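Local coordinates for protein Nsp15 (Middle East respiratory syndrome-related coronavirus, PDB 5YVD) that probably cleaves viral RNA at uridylates, as the hexameric endoribonuclease of the EndoU family that the coronavirus encodes, at residues 259-264 with 278-283; 272-277 with 286-291. All coordinates share one frame; numbering follows the deposited sequence.

Interaction 1: 259-264 with 278-283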
ATOM      1  N   HIS A 259     -18.864  -3.984  33.624  1.00 43.37           N
ATOM      2  CA  HIS A 259     -18.625  -5.411  33.422  1.00 44.25           C
ATOM      3  C   HIS A 259     -19.153  -5.904  32.064  1.00 44.51           C
ATOM      4  O   HIS A 259     -19.631  -7.050  31.930  1.00 42.21           O
ATOM      5  CB  HIS A 259     -19.221  -6.190  34.594  1.00 47.37           C
ATOM      6  CG  HIS A 259     -18.516  -5.957  35.897  1.00 52.90           C
ATOM      7  ND1 HIS A 259     -18.348  -6.951  36.827  1.00 64.46           N
ATOM      8  CD2 HIS A 259     -17.926  -4.861  36.422  1.00 58.44           C
ATOM      9  CE1 HIS A 259     -17.692  -6.483  37.871  1.00 63.36           C
ATOM     10  NE2 HIS A 259     -17.425  -5.213  37.650  1.00 59.95           N
ATOM     11  N   ILE A 260     -19.017  -5.043  31.050  1.00 44.57           N
ATOM     12  CA  ILE A 260     -19.556  -5.316  29.721  1.00 47.02           C
ATOM     13  C   ILE A 260     -18.590  -4.964  28.612  1.00 44.92           C
ATOM     14  O   ILE A 260     -18.002  -3.891  28.628  1.00 49.43           O
ATOM     15  CB  ILE A 260     -20.887  -4.528  29.486  1.00 46.93           C
ATOM     16  CG1 ILE A 260     -22.022  -5.173  30.291  1.00 42.90           C
ATOM     17  CG2 ILE A 260     -21.203  -4.407  27.975  1.00 46.91           C
ATOM     18  CD1 ILE A 260     -23.165  -5.713  29.462  1.00 44.47           C
ATOM     19  N   ILE A 261     -18.489  -5.856  27.630  1.00 47.97           N
ATOM     20  CA  ILE A 261     -17.737  -5.638  26.395  1.00 49.45           C
ATOM     21  C   ILE A 261     -18.667  -5.702  25.198  1.00 49.99           C
ATOM     22  O   ILE A 261     -19.420  -6.674  25.034  1.00 48.47           O
ATOM     23  CB  ILE A 261     -16.721  -6.756  26.148  1.00 56.06           C
ATOM     24  CG1 ILE A 261     -15.591  -6.677  27.153  1.00 59.41           C
ATOM     25  CG2 ILE A 261     -16.144  -6.659  24.730  1.00 61.00           C
ATOM     26  CD1 ILE A 261     -14.397  -7.535  26.762  1.00 64.07           C
ATOM     27  N   MET A 262     -18.568  -4.701  24.329  1.00 50.52           N
ATOM     28  CA  MET A 262     -19.365  -4.653  23.120  1.00 50.38           C
ATOM     29  C   MET A 262     -18.488  -4.550  21.900  1.00 48.45           C
ATOM     30  O   MET A 262     -17.374  -4.050  21.956  1.00 53.98           O
ATOM     31  CB  MET A 262     -20.251  -3.433  23.132  1.00 52.82           C
ATOM     32  CG  MET A 262     -21.236  -3.392  24.259  1.00 55.49           C
ATOM     33  SD  MET A 262     -21.689  -1.685  24.552  1.00 65.03           S
ATOM     34  CE  MET A 262     -22.499  -1.250  23.016  1.00 67.47           C
ATOM     35  N   GLU A 263     -19.048  -4.976  20.787  1.00 47.62           N
ATOM     36  CA  GLU A 263     -18.377  -5.004  19.512  1.00 50.63           C
ATOM     37  C   GLU A 263     -19.533  -4.730  18.553  1.00 47.94           C
ATOM     38  O   GLU A 263     -20.525  -5.478  18.548  1.00 51.07           O
ATOM     39  CB  GLU A 263     -17.818  -6.419  19.283  1.00 55.94           C
ATOM     40  CG  GLU A 263     -16.333  -6.565  18.952  1.00 60.48           C
ATOM     41  CD  GLU A 263     -15.877  -8.047  18.792  1.00 64.19           C
ATOM     42  OE1 GLU A 263     -16.323  -8.965  19.564  1.00 53.99           O
ATOM     43  OE2 GLU A 263     -15.041  -8.296  17.883  1.00 57.82           O
ATOM     44  N   GLU A 264     -19.459  -3.635  17.800  1.00 41.97           N
ATOM     45  CA  GLU A 264     -20.471  -3.344  16.783  1.00 37.19           C
ATOM     46  C   GLU A 264     -19.828  -3.584  15.429  1.00 35.45           C
ATOM     47  O   GLU A 264     -18.917  -2.864  15.013  1.00 32.26           O
ATOM     48  CB  GLU A 264     -21.053  -1.930  16.900  1.00 36.17           C
ATOM     49  CG  GLU A 264     -22.068  -1.602  15.794  1.00 38.28           C
ATOM     50  CD  GLU A 264     -22.709  -0.213  15.896  1.00 37.11           C
ATOM     51  OE1 GLU A 264     -22.124   0.704  16.475  1.00 37.39           O
ATOM     52  OE2 GLU A 264     -23.823  -0.027  15.375  1.00 36.21           O
ATOM     53  N   THR A 278     -20.945  -9.239  25.668  1.00 41.41           N
ATOM     54  CA  THR A 278     -20.472 -10.206  26.632  1.00 43.95           C
ATOM     55  C   THR A 278     -20.486  -9.559  28.009  1.00 40.59           C
ATOM     56  O   THR A 278     -20.167  -8.386  28.145  1.00 38.07           O
ATOM     57  CB  THR A 278     -19.044 -10.656  26.262  1.00 47.45           C
ATOM     58  OG1 THR A 278     -18.975 -10.901  24.852  1.00 50.35           O
ATOM     59  CG2 THR A 278     -18.639 -11.914  27.018  1.00 48.87           C
ATOM     60  N   GLU A 279     -20.898 -10.314  29.023  1.00 44.17           N
ATOM     61  CA  GLU A 279     -20.870  -9.845  30.416  1.00 42.88           C
ATOM     62  C   GLU A 279     -19.710 -10.557  31.090  1.00 42.38           C
ATOM     63  O   GLU A 279     -19.574 -11.780  30.973  1.00 38.74           O
ATOM     64  CB  GLU A 279     -22.183 -10.163  31.116  1.00 42.94           C
ATOM     65  CG  GLU A 279     -22.471  -9.325  32.351  1.00 46.35           C
ATOM     66  CD  GLU A 279     -21.898  -9.876  33.656  1.00 48.30           C
ATOM     67  OE1 GLU A 279     -21.227 -10.939  33.676  1.00 48.86           O
ATOM     68  OE2 GLU A 279     -22.122  -9.219  34.693  1.00 49.27           O
ATOM     69  N   THR A 280     -18.878  -9.800  31.798  1.00 42.81           N
ATOM     70  CA  THR A 280     -17.572 -10.316  32.245  1.00 43.48           C
ATOM     71  C   THR A 280     -17.554 -10.979  33.646  1.00 45.96           C
ATOM     72  O   THR A 280     -16.498 -11.446  34.106  1.00 46.45           O
ATOM     73  CB  THR A 280     -16.485  -9.223  32.119  1.00 43.44           C
ATOM     74  OG1 THR A 280     -16.855  -8.049  32.869  1.00 42.02           O
ATOM     75  CG2 THR A 280     -16.296  -8.848  30.649  1.00 41.23           C
ATOM     76  N   ASN A 281     -18.709 -11.060  34.312  1.00 43.23           N
ATOM     77  CA  ASN A 281     -18.818 -11.923  35.476  1.00 42.63           C
ATOM     78  C   ASN A 281     -19.367 -13.285  35.109  1.00 43.61           C
ATOM     79  O   ASN A 281     -18.879 -14.309  35.559  1.00 45.88           O
ATOM     80  CB  ASN A 281     -19.733 -11.325  36.528  1.00 45.41           C
ATOM     81  CG  ASN A 281     -19.224 -10.020  37.069  1.00 44.46           C
ATOM     82  OD1 ASN A 281     -18.026  -9.828  37.273  1.00 46.41           O
ATOM     83  ND2 ASN A 281     -20.138  -9.103  37.300  1.00 44.77           N
ATOM     84  N   THR A 282     -20.403 -13.295  34.294  1.00 42.98           N
ATOM     85  CA  THR A 282     -21.167 -14.504  34.052  1.00 41.29           C
ATOM     86  C   THR A 282     -20.795 -15.161  32.730  1.00 41.00           C
ATOM     87  O   THR A 282     -21.247 -16.261  32.410  1.00 43.62           O
ATOM     88  CB  THR A 282     -22.638 -14.134  33.965  1.00 40.15           C
ATOM     89  OG1 THR A 282     -22.856 -13.431  32.747  1.00 35.94           O
ATOM     90  CG2 THR A 282     -23.029 -13.241  35.143  1.00 41.08           C
ATOM     91  N   ALA A 283     -20.006 -14.460  31.938  1.00 39.37           N
ATOM     92  CA  ALA A 283     -19.652 -14.930  30.621  1.00 40.49           C
ATOM     93  C   ALA A 283     -20.870 -15.077  29.701  1.00 38.12           C
ATOM     94  O   ALA A 283     -20.783 -15.696  28.653  1.00 37.37           O
ATOM     95  CB  ALA A 283     -18.877 -16.236  30.723  1.00 42.65           C
TER
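The imidazole of H259 sets its ND1 against the carboxamide of N281, with N281 CG lying in the ring plane at its edge and the two flat groups turned 66° apart. Both amide atoms lie near H259 ND1, N281 OD1 at 2.9 Å and N281 ND2 at 2.8 Å; the two weak hydrogen bonds are alternatives, ND1 giving to OD1 or taking from ND2, and the geometry does not choose. One residue back, T280 grips the carbonyl of H259 twice. The firm bond is T280 N to H259 O, 2.9 Å, with the donor 36° above the carbonyl plane; the hydroxyl adds a weak one, T280 OG1 standing 3.1 Å from H259 O. A chi1 of 57° puts OG1 there, between the backbone N and the carbonyl carbon, with CG2 near I261 CG1. Behind these groups the two strands pair as an antiparallel beta hairpin in the endoribonuclease domain, I261 and T278 exchanging both backbone bonds and I260 facing E279 across a non-hydrogen-bonded pair. Where the second strand turns off, E279 OE1 accepts from N281 N at 2.6 Å and from T282 N, the latter nearly in line with its C-O bond; OE2, whose position is less certain, forms a salt bridge with R254. T278 OG1, on the other face, bonds N157 of the second subunit, and I261 packs on that same asparagine.

Interaction 2: 272-277 with 286-291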
ATOM      1  N   ILE A 272     -31.762   1.095  14.191  1.00 39.33           N
ATOM      2  CA  ILE A 272     -31.354  -0.110  14.952  1.00 39.31           C
ATOM      3  C   ILE A 272     -29.850  -0.362  14.896  1.00 37.60           C
ATOM      4  O   ILE A 272     -29.218  -0.311  13.837  1.00 35.17           O
ATOM      5  CB  ILE A 272     -31.986  -1.395  14.391  1.00 41.85           C
ATOM      6  CG1 ILE A 272     -33.507  -1.262  14.277  1.00 46.96           C
ATOM      7  CG2 ILE A 272     -31.601  -2.603  15.237  1.00 39.41           C
ATOM      8  CD1 ILE A 272     -34.075  -1.997  13.070  1.00 50.05           C
ATOM      9  N   HIS A 273     -29.306  -0.701  16.048  1.00 38.47           N
ATOM     10  CA  HIS A 273     -27.921  -1.058  16.190  1.00 40.51           C
ATOM     11  C   HIS A 273     -27.810  -2.507  16.690  1.00 42.90           C
ATOM     12  O   HIS A 273     -28.586  -2.943  17.551  1.00 38.99           O
ATOM     13  CB  HIS A 273     -27.249  -0.111  17.194  1.00 42.27           C
ATOM     14  CG  HIS A 273     -27.039   1.281  16.682  1.00 41.13           C
ATOM     15  ND1 HIS A 273     -25.809   1.752  16.285  1.00 42.22           N
ATOM     16  CD2 HIS A 273     -27.901   2.301  16.501  1.00 44.87           C
ATOM     17  CE1 HIS A 273     -25.917   3.004  15.891  1.00 42.23           C
ATOM     18  NE2 HIS A 273     -27.178   3.364  16.014  1.00 45.64           N
ATOM     19  N   ASN A 274     -26.826  -3.237  16.165  1.00 44.28           N
ATOM     20  CA  ASN A 274     -26.608  -4.623  16.539  1.00 43.82           C
ATOM     21  C   ASN A 274     -25.282  -4.774  17.223  1.00 39.69           C
ATOM     22  O   ASN A 274     -24.275  -4.388  16.683  1.00 37.95           O
ATOM     23  CB  ASN A 274     -26.605  -5.511  15.293  1.00 48.31           C
ATOM     24  CG  ASN A 274     -27.989  -5.700  14.681  1.00 49.01           C
ATOM     25  OD1 ASN A 274     -29.010  -5.487  15.326  1.00 49.22           O
ATOM     26  ND2 ASN A 274     -28.016  -6.123  13.419  1.00 50.68           N
ATOM     27  N   TYR A 275     -25.283  -5.377  18.400  1.00 41.95           N
ATOM     28  CA  TYR A 275     -24.064  -5.523  19.187  1.00 42.11           C
ATOM     29  C   TYR A 275     -23.772  -6.989  19.482  1.00 42.09           C
ATOM     30  O   TYR A 275     -24.673  -7.813  19.566  1.00 38.85           O
ATOM     31  CB  TYR A 275     -24.143  -4.725  20.503  1.00 40.67           C
ATOM     32  CG  TYR A 275     -24.315  -3.230  20.300  1.00 40.95           C
ATOM     33  CD1 TYR A 275     -25.544  -2.629  20.490  1.00 41.50           C
ATOM     34  CD2 TYR A 275     -23.247  -2.412  19.910  1.00 44.32           C
ATOM     35  CE1 TYR A 275     -25.727  -1.265  20.308  1.00 41.25           C
ATOM     36  CE2 TYR A 275     -23.425  -1.037  19.724  1.00 43.67           C
ATOM     37  CZ  TYR A 275     -24.683  -0.482  19.922  1.00 41.72           C
ATOM     38  OH  TYR A 275     -24.923   0.852  19.732  1.00 42.88           O
ATOM     39  N   PHE A 276     -22.481  -7.271  19.631  1.00 44.80           N
ATOM     40  CA  PHE A 276     -21.957  -8.555  20.052  1.00 46.68           C
ATOM     41  C   PHE A 276     -21.545  -8.341  21.509  1.00 47.11           C
ATOM     42  O   PHE A 276     -20.493  -7.770  21.769  1.00 52.05           O
ATOM     43  CB  PHE A 276     -20.753  -8.858  19.175  1.00 46.96           C
ATOM     44  CG  PHE A 276     -20.143 -10.200  19.389  1.00 48.67           C
ATOM     45  CD1 PHE A 276     -20.278 -11.191  18.421  1.00 50.10           C
ATOM     46  CD2 PHE A 276     -19.357 -10.458  20.498  1.00 53.22           C
ATOM     47  CE1 PHE A 276     -19.680 -12.432  18.580  1.00 50.40           C
ATOM     48  CE2 PHE A 276     -18.757 -11.705  20.657  1.00 56.79           C
ATOM     49  CZ  PHE A 276     -18.926 -12.693  19.700  1.00 50.97           C
ATOM     50  N   ILE A 277     -22.389  -8.756  22.451  1.00 44.12           N
ATOM     51  CA  ILE A 277     -22.198  -8.380  23.841  1.00 43.84           C
ATOM     52  C   ILE A 277     -21.828  -9.544  24.730  1.00 41.52           C
ATOM     53  O   ILE A 277     -22.347 -10.658  24.603  1.00 36.43           O
ATOM     54  CB  ILE A 277     -23.438  -7.701  24.456  1.00 45.11           C
ATOM     55  CG1 ILE A 277     -24.135  -6.828  23.423  1.00 45.76           C
ATOM     56  CG2 ILE A 277     -23.039  -6.867  25.681  1.00 43.58           C
ATOM     57  CD1 ILE A 277     -25.172  -5.905  24.028  1.00 47.82           C
ATOM     58  N   LYS A 286     -24.140 -12.680  23.631  1.00 36.60           N
ATOM     59  CA  LYS A 286     -25.023 -12.770  22.483  1.00 33.53           C
ATOM     60  C   LYS A 286     -24.390 -12.095  21.291  1.00 33.78           C
ATOM     61  O   LYS A 286     -24.107 -10.907  21.337  1.00 34.01           O
ATOM     62  CB  LYS A 286     -26.350 -12.138  22.798  1.00 34.04           C
ATOM     63  CG  LYS A 286     -27.363 -12.297  21.696  1.00 37.55           C
ATOM     64  CD  LYS A 286     -28.770 -12.463  22.266  1.00 41.31           C
ATOM     65  CE  LYS A 286     -29.297 -11.138  22.828  1.00 43.85           C
ATOM     66  NZ  LYS A 286     -30.461 -11.262  23.762  1.00 46.11           N
ATOM     67  N   ALA A 287     -24.197 -12.857  20.212  1.00 37.83           N
ATOM     68  CA  ALA A 287     -23.552 -12.362  18.990  1.00 37.98           C
ATOM     69  C   ALA A 287     -24.334 -11.259  18.320  1.00 37.87           C
ATOM     70  O   ALA A 287     -23.737 -10.394  17.694  1.00 36.73           O
ATOM     71  CB  ALA A 287     -23.331 -13.496  18.002  1.00 40.98           C
ATOM     72  N   VAL A 288     -25.666 -11.288  18.443  1.00 39.68           N
ATOM     73  CA  VAL A 288     -26.522 -10.279  17.798  1.00 39.63           C
ATOM     74  C   VAL A 288     -27.617  -9.811  18.730  1.00 40.77           C
ATOM     75  O   VAL A 288     -28.700 -10.395  18.758  1.00 40.63           O
ATOM     76  CB  VAL A 288     -27.204 -10.786  16.505  1.00 38.81           C
ATOM     77  CG1 VAL A 288     -27.785  -9.608  15.713  1.00 38.77           C
ATOM     78  CG2 VAL A 288     -26.240 -11.585  15.652  1.00 38.05           C
ATOM     79  N   CYS A 289     -27.338  -8.732  19.460  1.00 42.48           N
ATOM     80  CA  CYS A 289     -28.297  -8.148  20.370  1.00 43.83           C
ATOM     81  C   CYS A 289     -28.735  -6.856  19.741  1.00 45.66           C
ATOM     82  O   CYS A 289     -27.980  -5.883  19.725  1.00 53.49           O
ATOM     83  CB  CYS A 289     -27.661  -7.881  21.740  1.00 45.74           C
ATOM     84  SG  CYS A 289     -28.837  -7.209  22.961  1.00 50.44           S
ATOM     85  N   SER A 290     -29.947  -6.850  19.201  1.00 42.73           N
ATOM     86  CA  SER A 290     -30.481  -5.688  18.519  1.00 38.84           C
ATOM     87  C   SER A 290     -30.979  -4.643  19.529  1.00 37.80           C
ATOM     88  O   SER A 290     -31.664  -4.963  20.504  1.00 35.74           O
ATOM     89  CB  SER A 290     -31.592  -6.127  17.565  1.00 41.58           C
ATOM     90  OG  SER A 290     -32.298  -7.252  18.075  1.00 47.92           O
ATOM     91  N   VAL A 291     -30.643  -3.381  19.292  1.00 37.78           N
ATOM     92  CA  VAL A 291     -30.900  -2.344  20.281  1.00 37.24           C
ATOM     93  C   VAL A 291     -31.442  -1.069  19.662  1.00 37.02           C
ATOM     94  O   VAL A 291     -30.887  -0.558  18.695  1.00 36.23           O
ATOM     95  CB  VAL A 291     -29.611  -2.016  21.060  1.00 37.35           C
ATOM     96  CG1 VAL A 291     -29.872  -0.925  22.093  1.00 40.57           C
ATOM     97  CG2 VAL A 291     -29.061  -3.270  21.720  1.00 34.87           C
TER
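Y275 meets V291 at the edge of its ring: V291 CG2 lies in the ring plane, 3.8 Å from Y275 CD1, and the two side chains cross at about a right angle. They share one face of an antiparallel beta hairpin, on which I277 CD1 also reaches C289 CB at 3.9 Å. With SG anti to the backbone N (chi1 -178°), C289 also brings its sulphur within 4.0 Å of I277 CD1. L251 of helix 248-255 touches both Y275 and I277, and L248 packs on V291, so this helix packs over the Y275, I277 and V291 part of that face. On the face of N274 and S290, N274 OD1 comes close to S290 CB; V288, by the bulge, lies alongside N274, pointing the same way. The backbone ladder underneath pairs H273 with V291 and Y275 with C289, two bonds each. Past Y275 the register slips by one residue in a beta bulge in which A287 and V288 face F276, the chain turning a corner at A287, and pairing resumes at I277 with K286. F276 sits beside the bulge; CG anti to its backbone N (chi1 -175°) leads the ring out beside A287, whose CB is 3.8 Å from F276 CE1. R61 of the second subunit packs on F276, and Q12 of that subunit on A287. Farther out, S290 O bonds H246 ND1. The side chain of K286 leads away from the hairpin, and its NZ bonds the carbonyl oxygens of L242 and G244.

Overall arrangement
Strand 273-279 is the middle of a three-stranded antiparallel sheet and serves both contacts: interaction 1 is made along one edge, towards its end, and interaction 2 along the other. Their centres lie about 12 Å apart. Between them, E263 O takes the backbone N of F276 at 2.9 Å, E264 OE2 meets H273 ND1 at 2.8 Å in a probable hydrogen bond, and M262 CE packs against Y275 CD2. Both contacts also touch the second subunit, so the sheet contributes to the hexamer interface. A glycerol, probably from the crystallisation liquor, lies about 3 Å from the K286 side chain; K286 and H246 probably lie where the histidine-and-lysine active-site pocket of Nsp15 relatives would be expected.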